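Local coordinates for protein FAD-dependent oxidoreductase (Actinomadura kijaniata, PDB 3M9V) that probably acts as a flavin-dependent oxidoreductase of the acyl-CoA dehydrogenase family on a dTDP-linked sugar in the biosynthesis of D-kijanose, at residues V69-L73 with E115-G119; L112-W116 with A127-L131; R122-L126 with A236-L240; A139-I145 with G178-N184. One frame throughout, in Å; residues are numbered along the deposited sequence.

Contact 1: residues V69-L73 with E115-G119; sequences VPAEL and EWRHG. With TYD (thymidine-5'-diphosphate), chain B.
Val69 and Pro70 run extended before the chain tightens into a short 3-10 turn over residues 71-73, closed by Leu73 N to Pro70 O at 2.9 Å. Opposite lies the last turn of helix 96-118, which Gly119 ends by leaving helical geometry. The backbones stay well apart, with Pro70 CA and Trp116 CA, the nearest pair, at 9.6 Å, so side chains alone span the gap. Pro70 directs its CB to Trp116 CZ3 (4.0 Å) and to Arg117 NH1 (3.7 Å). Glu72, chi1 m and chi2 p, rests its CB 3.7 Å from Trp116 CH2 and folds its carboxylate back, so that Arg117 NH2 donates to Glu72 OE1 at 3.2 Å in a salt bridge at the edge of the guanidinium. Leu73 (m, t) makes a CH-pi contact, its CD1 4.0 Å from the centroid of the six-membered ring of Trp116 (chi1 t, chi2 60°) and over the ring face. Glu115 points elsewhere, its OE1 accepting a 3.0 Å hydrogen bond from O3' of thymidine-5'-diphosphate. The contact thus fastens the loop between helices 53-61 and 81-94 to the end of helix 96-118, while Val69 and Leu73 also touch helix 121-136.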
loop_
_atom_site.group_PDB
_atom_site.type_symbol
_atom_site.label_atom_id
_atom_site.label_comp_id
_atom_site.label_asym_id
_atom_site.label_seq_id
_atom_site.Cartn_x
_atom_site.Cartn_y
_atom_site.Cartn_z
ATOM N N VAL A 69 40.292 -1.796 8.791
ATOM C CA VAL A 69 41.631 -1.276 8.527
ATOM C C VAL A 69 42.357 -2.254 7.602
ATOM O O VAL A 69 42.265 -3.463 7.790
ATOM C CB VAL A 69 42.417 -1.105 9.847
ATOM C CG1 VAL A 69 43.869 -0.726 9.550
ATOM C CG2 VAL A 69 41.728 -0.038 10.715
ATOM N N PRO A 70 43.072 -1.753 6.587
ATOM C CA PRO A 70 43.843 -2.591 5.658
ATOM C C PRO A 70 44.739 -3.600 6.401
ATOM O O PRO A 70 45.336 -3.280 7.435
ATOM C CB PRO A 70 44.709 -1.568 4.945
ATOM C CG PRO A 70 43.832 -0.356 4.875
ATOM C CD PRO A 70 43.105 -0.330 6.218
ATOM N N ALA A 71 44.814 -4.841 5.931
ATOM C CA ALA A 71 45.747 -5.772 6.560
ATOM C C ALA A 71 47.194 -5.246 6.574
ATOM O O ALA A 71 47.925 -5.485 7.531
ATOM C CB ALA A 71 45.662 -7.162 5.925
ATOM N N GLU A 72 47.597 -4.500 5.553
ATOM C CA GLU A 72 48.907 -3.856 5.561
ATOM C C GLU A 72 49.154 -3.156 6.890
ATOM O O GLU A 72 50.307 -3.081 7.296
ATOM C CB GLU A 72 49.045 -2.786 4.467
ATOM C CG GLU A 72 49.077 -3.282 3.020
ATOM C CD GLU A 72 47.706 -3.478 2.361
ATOM O OE1 GLU A 72 47.622 -3.195 1.143
ATOM O OE2 GLU A 72 46.720 -3.921 3.006
ATOM N N LEU A 73 48.127 -2.631 7.558
ATOM C CA LEU A 73 48.356 -1.841 8.757
ATOM C C LEU A 73 48.049 -2.632 10.012
ATOM O O LEU A 73 48.046 -2.064 11.102
ATOM C CB LEU A 73 47.607 -0.510 8.737
ATOM C CG LEU A 73 48.016 0.353 7.543
ATOM C CD1 LEU A 73 47.249 1.649 7.527
ATOM C CD2 LEU A 73 49.478 0.722 7.666
ATOM N N GLU A 115 41.805 7.369 1.746
ATOM C CA GLU A 115 42.685 8.531 1.907
ATOM C C GLU A 115 44.147 8.079 1.950
ATOM O O GLU A 115 45.017 8.634 1.283
ATOM C CB GLU A 115 42.372 9.250 3.217
ATOM C CG GLU A 115 41.043 9.985 3.231
ATOM C CD GLU A 115 41.103 11.208 2.332
ATOM O OE1 GLU A 115 40.121 11.971 2.249
ATOM O OE2 GLU A 115 42.166 11.432 1.717
ATOM N N TRP A 116 44.397 7.052 2.753
ATOM C CA TRP A 116 45.702 6.421 2.861
ATOM C C TRP A 116 46.318 6.015 1.516
ATOM O O TRP A 116 47.501 6.261 1.278
ATOM C CB TRP A 116 45.616 5.222 3.813
ATOM C CG TRP A 116 46.934 4.545 4.058
ATOM C CD1 TRP A 116 48.050 5.121 4.598
ATOM C CD2 TRP A 116 47.291 3.187 3.764
ATOM N NE1 TRP A 116 49.071 4.209 4.661
ATOM C CE2 TRP A 116 48.640 3.014 4.155
ATOM C CE3 TRP A 116 46.603 2.095 3.227
ATOM C CZ2 TRP A 116 49.316 1.800 4.027
ATOM C CZ3 TRP A 116 47.278 0.893 3.088
ATOM C CH2 TRP A 116 48.623 0.757 3.480
ATOM N N ARG A 117 45.532 5.424 0.621
ATOM C CA ARG A 117 46.037 4.911 -0.650
ATOM C C ARG A 117 46.009 5.969 -1.751
ATOM O O ARG A 117 46.743 5.829 -2.723
ATOM C CB ARG A 117 45.174 3.745 -1.142
ATOM C CG ARG A 117 45.333 2.431 -0.387
ATOM C CD ARG A 117 44.387 1.382 -0.947
ATOM N NE ARG A 117 43.850 0.445 0.042
ATOM C CZ ARG A 117 44.467 -0.664 0.449
ATOM N NH1 ARG A 117 43.903 -1.481 1.334
ATOM N NH2 ARG A 117 45.667 -0.975 -0.035
ATOM N N HIS A 118 45.182 7.002 -1.658
ATOM C CA HIS A 118 45.066 7.966 -2.746
ATOM C C HIS A 118 45.189 9.423 -2.334
ATOM O O HIS A 118 44.923 10.316 -3.140
ATOM C CB HIS A 118 43.719 7.808 -3.470
ATOM C CG HIS A 118 43.494 6.417 -3.965
ATOM N ND1 HIS A 118 44.070 5.951 -5.127
ATOM C CD2 HIS A 118 42.847 5.364 -3.415
ATOM C CE1 HIS A 118 43.763 4.675 -5.286
ATOM N NE2 HIS A 118 43.017 4.298 -4.264
ATOM N N GLY A 119 45.516 9.689 -1.078
ATOM C CA GLY A 119 45.596 11.085 -0.670
ATOM C C GLY A 119 47.013 11.583 -0.915
ATOM O O GLY A 119 47.916 10.793 -1.206
HETATM P PA TYD B . 32.329 11.946 3.134
HETATM O O1A TYD B . 32.801 12.740 4.337
HETATM O O2A TYD B . 31.073 11.096 3.208
HETATM O O3A TYD B . 32.229 12.923 1.863
HETATM P PB TYD B . 32.102 14.498 2.160
HETATM O O1B TYD B . 31.152 14.566 3.342
HETATM O O2B TYD B . 31.479 14.916 0.844
HETATM O O3B TYD B . 33.543 14.906 2.406
HETATM O "O5'" TYD B . 33.524 11.065 2.504
HETATM C "C5'" TYD B . 34.688 11.640 1.911
HETATM C "C4'" TYD B . 35.618 10.447 2.088
HETATM O "O4'" TYD B . 35.243 9.382 1.224
HETATM C "C3'" TYD B . 37.081 10.736 1.814
HETATM O "O3'" TYD B . 37.648 10.575 3.116
HETATM C "C2'" TYD B . 37.558 9.547 0.994
HETATM C "C1'" TYD B . 36.376 8.592 0.855
HETATM N N1 TYD B . 36.212 8.171 -0.544
HETATM C C2 TYD B . 36.107 6.881 -0.857
HETATM O O2 TYD B . 36.166 6.022 0.055
HETATM N N3 TYD B . 35.961 6.520 -2.151
HETATM C C4 TYD B . 35.901 7.447 -3.135
HETATM O O4 TYD B . 35.762 7.083 -4.322
HETATM C C5 TYD B . 36.012 8.791 -2.822
HETATM C C5M TYD B . 35.971 9.897 -3.843
HETATM C C6 TYD B . 36.165 9.124 -1.483
#

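Contact 2: residues L112-W116 with A127-L131; sequences LGYEW and AERIL. With TYD (thymidine-5'-diphosphate), chain B.
Leu112 and Ala127 form the apolar centre of this packing between two consecutive helices, 96-118 and 121-136. The methyl of Ala127 sits 3.6 Å from Leu112 O, 4.0 Å from Glu115 CB and 3.8 Å from Trp116 N, a small residue that lets the backbones close to 5.5 Å between Trp116 CA and Ala127 CA. Leu112 (m, t) meets Ile130 through CD1 to CG2 at 3.6 Å and Leu131 through CB to CD2 at 3.8 Å. Leu131, also m, t, reaches across with CD1 to Gly113 N and to Trp116 CB, both at 4.0 Å. The segment axes approach to 9.1 Å and cross at -139°, the oblique antiparallel arrangement of a helical hairpin. Farther out, Trp116 in its t rotamer extends its indole so that NE1 makes a weak 3.3 Å hydrogen bond to Glu128 OE2, near the ring plane; the other carboxylate oxygen of Glu128 forms a salt bridge with Arg132. On the ligand side, Tyr114 lays a ring face against the thymine, CD1 3.4 Å from N3, and Glu115 OE1 accepts a 3.0 Å hydrogen bond from O3' of the ligand and pairs with Arg242. Apolar packing therefore holds the hairpin together, while Tyr114's ring face and Glu115's carboxylate serve dTDP binding.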
loop_
_atom_site.group_PDB
_atom_site.type_symbol
_atom_site.label_atom_id
_atom_site.label_comp_id
_atom_site.label_asym_id
_atom_site.label_seq_id
_atom_site.Cartn_x
_atom_site.Cartn_y
_atom_site.Cartn_z
ATOM N N LEU A 112 38.976 6.160 5.347
ATOM C CA LEU A 112 40.342 6.513 5.711
ATOM C C LEU A 112 41.310 5.656 4.916
ATOM O O LEU A 112 42.347 6.174 4.523
ATOM C CB LEU A 112 40.659 6.400 7.202
ATOM C CG LEU A 112 40.111 7.571 8.021
ATOM C CD1 LEU A 112 40.421 7.315 9.499
ATOM C CD2 LEU A 112 40.587 8.944 7.516
ATOM N N GLY A 113 40.976 4.383 4.718
ATOM C CA GLY A 113 41.756 3.495 3.863
ATOM C C GLY A 113 41.909 4.003 2.438
ATOM O O GLY A 113 42.906 3.760 1.750
ATOM N N TYR A 114 40.923 4.748 1.961
ATOM C CA TYR A 114 41.045 5.330 0.640
ATOM C C TYR A 114 41.887 6.607 0.664
ATOM O O TYR A 114 42.574 6.935 -0.307
ATOM C CB TYR A 114 39.628 5.658 0.165
ATOM C CG TYR A 114 39.570 6.321 -1.189
ATOM C CD1 TYR A 114 39.234 5.579 -2.323
ATOM C CD2 TYR A 114 39.856 7.676 -1.327
ATOM C CE1 TYR A 114 39.169 6.189 -3.564
ATOM C CE2 TYR A 114 39.804 8.296 -2.570
ATOM C CZ TYR A 114 39.476 7.535 -3.675
ATOM O OH TYR A 114 39.418 8.128 -4.913
ATOM N N GLU A 115 41.805 7.369 1.746
ATOM C CA GLU A 115 42.685 8.531 1.907
ATOM C C GLU A 115 44.147 8.079 1.950
ATOM O O GLU A 115 45.017 8.634 1.283
ATOM C CB GLU A 115 42.372 9.250 3.217
ATOM C CG GLU A 115 41.043 9.985 3.231
ATOM C CD GLU A 115 41.103 11.208 2.332
ATOM O OE1 GLU A 115 40.121 11.971 2.249
ATOM O OE2 GLU A 115 42.166 11.432 1.717
ATOM N N TRP A 116 44.397 7.052 2.753
ATOM C CA TRP A 116 45.702 6.421 2.861
ATOM C C TRP A 116 46.318 6.015 1.516
ATOM O O TRP A 116 47.501 6.261 1.278
ATOM C CB TRP A 116 45.616 5.222 3.813
ATOM C CG TRP A 116 46.934 4.545 4.058
ATOM C CD1 TRP A 116 48.050 5.121 4.598
ATOM C CD2 TRP A 116 47.291 3.187 3.764
ATOM N NE1 TRP A 116 49.071 4.209 4.661
ATOM C CE2 TRP A 116 48.640 3.014 4.155
ATOM C CE3 TRP A 116 46.603 2.095 3.227
ATOM C CZ2 TRP A 116 49.316 1.800 4.027
ATOM C CZ3 TRP A 116 47.278 0.893 3.088
ATOM C CH2 TRP A 116 48.623 0.757 3.480
ATOM N N ALA A 127 45.734 9.811 7.958
ATOM C CA ALA A 127 44.936 8.596 7.810
ATOM C C ALA A 127 45.647 7.391 8.403
ATOM O O ALA A 127 45.042 6.607 9.155
ATOM C CB ALA A 127 44.650 8.331 6.337
ATOM N N GLU A 128 46.934 7.249 8.067
ATOM C CA GLU A 128 47.730 6.117 8.573
ATOM C C GLU A 128 47.824 6.090 10.104
ATOM O O GLU A 128 47.672 5.049 10.763
ATOM C CB GLU A 128 49.151 6.079 7.974
ATOM C CG GLU A 128 49.932 4.885 8.498
ATOM C CD GLU A 128 51.289 4.641 7.869
ATOM O OE1 GLU A 128 52.113 4.025 8.569
ATOM O OE2 GLU A 128 51.550 4.989 6.700
ATOM N N ARG A 129 48.050 7.264 10.682
ATOM C CA ARG A 129 48.111 7.316 12.141
ATOM C C ARG A 129 46.784 6.886 12.759
ATOM O O ARG A 129 46.739 6.048 13.662
ATOM C CB ARG A 129 48.537 8.686 12.678
ATOM C CG ARG A 129 49.106 8.522 14.089
ATOM C CD ARG A 129 50.327 9.392 14.414
ATOM N NE ARG A 129 50.031 10.826 14.363
ATOM C CZ ARG A 129 50.451 11.648 13.406
ATOM N NH1 ARG A 129 50.104 12.928 13.463
ATOM N NH2 ARG A 129 51.217 11.208 12.413
ATOM N N ILE A 130 45.686 7.443 12.255
ATOM C CA ILE A 130 44.396 7.054 12.825
ATOM C C ILE A 130 44.066 5.558 12.692
ATOM O O ILE A 130 43.554 4.918 13.616
ATOM C CB ILE A 130 43.280 7.931 12.241
ATOM C CG1 ILE A 130 43.582 9.379 12.620
ATOM C CG2 ILE A 130 41.941 7.474 12.793
ATOM C CD1 ILE A 130 42.680 10.410 11.970
ATOM N N LEU A 131 44.317 5.025 11.500
ATOM C CA LEU A 131 44.046 3.629 11.159
ATOM C C LEU A 131 44.822 2.659 12.062
ATOM O O LEU A 131 44.216 1.711 12.585
ATOM C CB LEU A 131 44.314 3.353 9.669
ATOM C CG LEU A 131 43.384 3.947 8.596
ATOM C CD1 LEU A 131 44.071 3.933 7.222
ATOM C CD2 LEU A 131 42.063 3.157 8.481
HETATM P PA TYD B . 32.329 11.946 3.134
HETATM O O1A TYD B . 32.801 12.740 4.337
HETATM O O2A TYD B . 31.073 11.096 3.208
HETATM O O3A TYD B . 32.229 12.923 1.863
HETATM P PB TYD B . 32.102 14.498 2.160
HETATM O O1B TYD B . 31.152 14.566 3.342
HETATM O O2B TYD B . 31.479 14.916 0.844
HETATM O O3B TYD B . 33.543 14.906 2.406
HETATM O "O5'" TYD B . 33.524 11.065 2.504
HETATM C "C5'" TYD B . 34.688 11.640 1.911
HETATM C "C4'" TYD B . 35.618 10.447 2.088
HETATM O "O4'" TYD B . 35.243 9.382 1.224
HETATM C "C3'" TYD B . 37.081 10.736 1.814
HETATM O "O3'" TYD B . 37.648 10.575 3.116
HETATM C "C2'" TYD B . 37.558 9.547 0.994
HETATM C "C1'" TYD B . 36.376 8.592 0.855
HETATM N N1 TYD B . 36.212 8.171 -0.544
HETATM C C2 TYD B . 36.107 6.881 -0.857
HETATM O O2 TYD B . 36.166 6.022 0.055
HETATM N N3 TYD B . 35.961 6.520 -2.151
HETATM C C4 TYD B . 35.901 7.447 -3.135
HETATM O O4 TYD B . 35.762 7.083 -4.322
HETATM C C5 TYD B . 36.012 8.791 -2.822
HETATM C C5M TYD B . 35.971 9.897 -3.843
HETATM C C6 TYD B . 36.165 9.124 -1.483
#

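Contact 3: residues R122-L126 with A236-L240; sequences RARTL and ADHVL
One full helical turn, residues 122-126 near the start of helix 121-136, faces a chain that passes from a turn at Ala236-His238 into the extended strand residues Val239 and Leu240. Leu126 N bonds to Arg122 O at 3.1 Å within the helix. Across the gap the closest CA pairs are Arg122 with Asp237 and Ala123 with Leu240, each 6.3 Å, then Leu126 with His238 at 6.9 Å. A water joins the backbones, donating to Arg122 O at 2.8 Å and to Asp237 O at 2.9 Å. Leu126 (t, p) brings CD2 to Leu240 CD2 at 4.2 Å and to Asp237 O at 4.0 Å, while Ala123 CB meets Leu240 CD2 at 3.6 Å. Arg122 lies along the turn with CD 3.3 Å from Val239 O, and Ala236 O and Asp237 N sit over one guanidinium face. Since His238 and Leu240 pair with strand 196-202, this joins the helical N-terminal region to the beta domain. Its chemistry is mixed: leucine and alanine packing inside, solvent-bridged carbonyls and an exposed arginine outside, with direct hydrogen bonding absent between the segments.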
loop_
_atom_site.group_PDB
_atom_site.type_symbol
_atom_site.label_atom_id
_atom_site.label_comp_id
_atom_site.label_asym_id
_atom_site.label_seq_id
_atom_site.Cartn_x
_atom_site.Cartn_y
_atom_site.Cartn_z
ATOM N N ARG A 122 49.905 14.628 3.243
ATOM C CA ARG A 122 49.261 15.115 4.458
ATOM C C ARG A 122 48.141 14.144 4.869
ATOM O O ARG A 122 48.141 13.630 5.990
ATOM C CB ARG A 122 48.751 16.550 4.274
ATOM C CG ARG A 122 48.529 17.279 5.597
ATOM C CD ARG A 122 47.279 18.161 5.610
ATOM N NE ARG A 122 47.557 19.572 5.353
ATOM C CZ ARG A 122 48.720 20.175 5.595
ATOM N NH1 ARG A 122 49.735 19.504 6.130
ATOM N NH2 ARG A 122 48.865 21.463 5.309
ATOM N N ALA A 123 47.218 13.879 3.947
ATOM C CA ALA A 123 46.115 12.934 4.159
ATOM C C ALA A 123 46.610 11.529 4.511
ATOM O O ALA A 123 46.169 10.940 5.513
ATOM C CB ALA A 123 45.225 12.891 2.932
ATOM N N ARG A 124 47.527 11.006 3.699
ATOM C CA ARG A 124 48.024 9.656 3.919
ATOM C C ARG A 124 48.643 9.445 5.292
ATOM O O ARG A 124 48.420 8.404 5.915
ATOM C CB ARG A 124 49.055 9.251 2.869
ATOM C CG ARG A 124 48.506 9.034 1.466
ATOM C CD ARG A 124 49.542 8.290 0.626
ATOM N NE ARG A 124 50.831 8.984 0.651
ATOM C CZ ARG A 124 51.171 9.968 -0.183
ATOM N NH1 ARG A 124 52.362 10.545 -0.096
ATOM N NH2 ARG A 124 50.324 10.382 -1.116
ATOM N N THR A 125 49.449 10.410 5.735
ATOM C CA THR A 125 50.164 10.345 7.014
ATOM C C THR A 125 49.141 10.344 8.149
ATOM O O THR A 125 49.222 9.537 9.084
ATOM C CB THR A 125 51.018 11.625 7.245
ATOM O OG1 THR A 125 51.885 11.842 6.129
ATOM C CG2 THR A 125 51.862 11.502 8.492
ATOM N N LEU A 126 48.192 11.275 8.056
ATOM C CA LEU A 126 47.175 11.429 9.081
ATOM C C LEU A 126 46.258 10.205 9.118
ATOM O O LEU A 126 46.043 9.625 10.177
ATOM C CB LEU A 126 46.407 12.731 8.836
ATOM C CG LEU A 126 45.137 12.862 9.673
ATOM C CD1 LEU A 126 45.534 12.977 11.142
ATOM C CD2 LEU A 126 44.356 14.101 9.244
ATOM N N ALA A 236 47.726 22.450 11.414
ATOM C CA ALA A 236 47.509 22.366 9.965
ATOM C C ALA A 236 47.520 20.936 9.423
ATOM O O ALA A 236 46.823 20.604 8.463
ATOM C CB ALA A 236 48.555 23.220 9.231
ATOM N N ASP A 237 48.299 20.061 10.047
ATOM C CA ASP A 237 48.378 18.707 9.521
ATOM C C ASP A 237 47.295 17.803 10.105
ATOM O O ASP A 237 47.383 16.575 10.041
ATOM C CB ASP A 237 49.764 18.136 9.818
ATOM C CG ASP A 237 50.022 17.974 11.308
ATOM O OD1 ASP A 237 49.181 18.361 12.153
ATOM O OD2 ASP A 237 51.105 17.448 11.639
ATOM N N HIS A 238 46.304 18.417 10.738
ATOM C CA HIS A 238 45.130 17.679 11.199
ATOM C C HIS A 238 43.873 18.134 10.468
ATOM O O HIS A 238 42.746 17.953 10.941
ATOM C CB HIS A 238 44.947 17.860 12.698
ATOM C CG HIS A 238 45.929 17.063 13.486
ATOM N ND1 HIS A 238 45.814 16.866 14.842
ATOM C CD2 HIS A 238 47.039 16.401 13.095
ATOM C CE1 HIS A 238 46.814 16.109 15.256
ATOM N NE2 HIS A 238 47.570 15.809 14.214
ATOM N N VAL A 239 44.111 18.727 9.304
ATOM C CA VAL A 239 43.047 19.273 8.474
ATOM C C VAL A 239 43.154 18.724 7.053
ATOM O O VAL A 239 44.183 18.946 6.403
ATOM C CB VAL A 239 43.135 20.800 8.447
ATOM C CG1 VAL A 239 42.065 21.356 7.529
ATOM C CG2 VAL A 239 42.942 21.320 9.872
ATOM N N LEU A 240 42.133 17.999 6.589
ATOM C CA LEU A 240 42.033 17.649 5.172
ATOM C C LEU A 240 41.210 18.702 4.425
ATOM O O LEU A 240 39.988 18.725 4.535
ATOM C CB LEU A 240 41.409 16.261 5.005
ATOM C CG LEU A 240 41.822 15.083 5.903
ATOM C CD1 LEU A 240 40.594 14.229 6.182
ATOM C CD2 LEU A 240 42.908 14.183 5.331
HETATM O O HOH W 1 48.923 14.684 8.477
#

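Contact 4: residues A139-I145 with G178-N184; sequences AVVCSGI and GTHFVIN
Parallel pairing of strands 141-144 and 180-183, in the beta-sheet middle domain of the acyl-CoA dehydrogenase fold, is carried by an unbroken run of backbone hydrogen bonds. Val140 O accepts both Thr179 N (2.9 Å) and His180 N (3.1 Å); then follow Cys142 N to His180 O (3.0 Å), Val182 N to Cys142 O (2.9 Å), Gly144 N to Val182 O (2.8 Å) and Asn184 N to Gly144 O (2.9 Å). At the start, Val140 N donates to Thr179 OG1 at 2.8 Å, and that hydroxyl, set by a p rotamer, also shares a 2.7 Å hydrogen bond with His180 ND1. The register runs from Val141 with His180 to Gly144 with Ile183; the axes lie 4.6 Å apart at -29°. On the Val141 and Val182 face, CG1 of the former meets CG2 of the latter at 3.9 Å. On the other, Cys142 CB touches Phe181 CD1 at 3.5 Å, with SG 4.6 Å from the ring centroid in an oblique sulfur-aromatic contact. Glycine at 144 suits the site, as a CB would clash with Ile183 CD1. At the far end Ile145 CG2 meets Asn184 ND2 at 3.7 Å: Ile145 belongs to the FMN site, whose flavin is absent here, and Asn184 to the dTDP pocket. Strand 196-202 flanks strand 180-187 antiparallel, and helix 96-118 covers the Val141-Val182 face, where Arg108 bonds to Ser143.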
loop_
_atom_site.group_PDB
_atom_site.type_symbol
_atom_site.label_atom_id
_atom_site.label_comp_id
_atom_site.label_asym_id
_atom_site.label_seq_id
_atom_site.Cartn_x
_atom_site.Cartn_y
_atom_site.Cartn_z
ATOM N N ALA A 139 41.804 4.354 18.924
ATOM C CA ALA A 139 41.109 5.401 18.194
ATOM C C ALA A 139 39.665 4.996 17.908
ATOM O O ALA A 139 39.429 3.967 17.265
ATOM C CB ALA A 139 41.841 5.750 16.910
ATOM N N VAL A 140 38.710 5.791 18.383
ATOM C CA VAL A 140 37.280 5.550 18.126
ATOM C C VAL A 140 36.791 6.794 17.379
ATOM O O VAL A 140 36.789 7.894 17.935
ATOM C CB VAL A 140 36.489 5.271 19.431
ATOM C CG1 VAL A 140 34.960 5.193 19.242
ATOM C CG2 VAL A 140 37.017 3.997 20.092
ATOM N N VAL A 141 36.455 6.618 16.103
ATOM C CA VAL A 141 36.316 7.733 15.175
ATOM C C VAL A 141 34.864 8.073 14.813
ATOM O O VAL A 141 34.171 7.296 14.146
ATOM C CB VAL A 141 37.161 7.509 13.885
ATOM C CG1 VAL A 141 37.213 8.792 13.063
ATOM C CG2 VAL A 141 38.598 7.132 14.215
ATOM N N CYS A 142 34.405 9.234 15.272
ATOM C CA CYS A 142 33.042 9.713 15.060
ATOM C C CYS A 142 33.059 10.745 13.948
ATOM O O CYS A 142 34.126 11.289 13.640
ATOM C CB CYS A 142 32.524 10.392 16.324
ATOM S SG CYS A 142 32.400 9.236 17.670
ATOM N N SER A 143 31.895 11.003 13.358
ATOM C CA SER A 143 31.795 11.908 12.204
ATOM C C SER A 143 30.809 12.987 12.582
ATOM O O SER A 143 29.693 12.669 12.973
ATOM C CB SER A 143 31.266 11.189 10.958
ATOM O OG SER A 143 32.215 10.233 10.502
ATOM N N GLY A 144 31.220 14.250 12.541
ATOM C CA GLY A 144 30.332 15.335 12.945
ATOM C C GLY A 144 30.034 16.008 11.617
ATOM O O GLY A 144 30.860 16.744 11.060
ATOM N N ILE A 145 28.843 15.734 11.095
ATOM C CA ILE A 145 28.497 16.119 9.733
ATOM C C ILE A 145 27.542 17.305 9.713
ATOM O O ILE A 145 27.813 18.323 9.089
ATOM C CB ILE A 145 27.888 14.930 8.967
ATOM C CG1 ILE A 145 28.926 13.807 8.922
ATOM C CG2 ILE A 145 27.450 15.392 7.577
ATOM C CD1 ILE A 145 28.335 12.481 8.487
ATOM N N GLY A 178 33.979 8.485 21.792
ATOM C CA GLY A 178 34.768 8.892 20.632
ATOM C C GLY A 178 36.073 9.508 21.128
ATOM O O GLY A 178 36.070 10.184 22.148
ATOM N N THR A 179 37.180 9.268 20.434
ATOM C CA THR A 179 38.471 9.822 20.821
ATOM C C THR A 179 38.848 10.803 19.723
ATOM O O THR A 179 39.589 11.761 19.965
ATOM C CB THR A 179 39.576 8.742 20.866
ATOM O OG1 THR A 179 39.663 8.077 19.588
ATOM C CG2 THR A 179 39.264 7.756 21.984
ATOM N N HIS A 180 38.362 10.555 18.506
ATOM C CA HIS A 180 38.709 11.422 17.385
ATOM C C HIS A 180 37.440 11.746 16.609
ATOM O O HIS A 180 36.628 10.836 16.414
ATOM C CB HIS A 180 39.596 10.696 16.386
ATOM C CG HIS A 180 40.977 10.376 16.869
ATOM N ND1 HIS A 180 41.230 9.445 17.854
ATOM C CD2 HIS A 180 42.184 10.812 16.433
ATOM C CE1 HIS A 180 42.537 9.356 18.032
ATOM N NE2 HIS A 180 43.140 10.165 17.176
ATOM N N PHE A 181 37.290 12.981 16.138
ATOM C CA PHE A 181 36.033 13.424 15.528
ATOM C C PHE A 181 36.384 14.083 14.202
ATOM O O PHE A 181 37.075 15.121 14.175
ATOM C CB PHE A 181 35.313 14.413 16.451
ATOM C CG PHE A 181 34.855 13.805 17.738
ATOM C CD1 PHE A 181 33.536 13.399 17.902
ATOM C CD2 PHE A 181 35.762 13.554 18.758
ATOM C CE1 PHE A 181 33.116 12.807 19.091
ATOM C CE2 PHE A 181 35.368 12.948 19.941
ATOM C CZ PHE A 181 34.043 12.578 20.104
ATOM N N VAL A 182 35.960 13.460 13.104
ATOM C CA VAL A 182 36.137 14.070 11.788
ATOM C C VAL A 182 34.963 15.007 11.527
ATOM O O VAL A 182 33.812 14.581 11.625
ATOM C CB VAL A 182 36.203 12.995 10.693
ATOM C CG1 VAL A 182 36.405 13.613 9.313
ATOM C CG2 VAL A 182 37.331 12.048 10.970
ATOM N N ILE A 183 35.229 16.278 11.232
ATOM C CA ILE A 183 34.190 17.300 11.304
ATOM C C ILE A 183 34.098 17.917 9.917
ATOM O O ILE A 183 35.125 18.243 9.319
ATOM C CB ILE A 183 34.562 18.423 12.302
ATOM C CG1 ILE A 183 34.801 17.832 13.693
ATOM C CG2 ILE A 183 33.466 19.484 12.441
ATOM C CD1 ILE A 183 33.592 17.104 14.250
ATOM N N ASN A 184 32.886 18.060 9.394
ATOM C CA ASN A 184 32.744 18.758 8.127
ATOM C C ASN A 184 32.644 20.256 8.393
ATOM O O ASN A 184 31.732 20.712 9.083
ATOM C CB ASN A 184 31.484 18.291 7.406
ATOM C CG ASN A 184 31.635 16.886 6.852
ATOM O OD1 ASN A 184 32.628 16.194 7.101
ATOM N ND2 ASN A 184 30.652 16.471 6.065
#

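Overall arrangement
Contact 1 is a surface contact and contact 3 is partly buried, whereas contacts 2 and 4 are buried. Helix 96-118 serves contacts 1 and 2, which share Glu115 and Trp116: the indole packs against a loop in one and reaches the next helix in the other. Helix 121-136 continues from contact 2 into contact 3, where it meets the sheet edge, and Ile130 CG2 touches Val141 CG2 at 3.6 Å to link contact 2 with contact 4. Chemistry follows place: a salt bridge outside, apolar packing between helices, a water bridge at the domain border and backbone pairing within the sheet. Glu115 and Asn184 bring contacts 1, 2 and 4 to the same nucleotide.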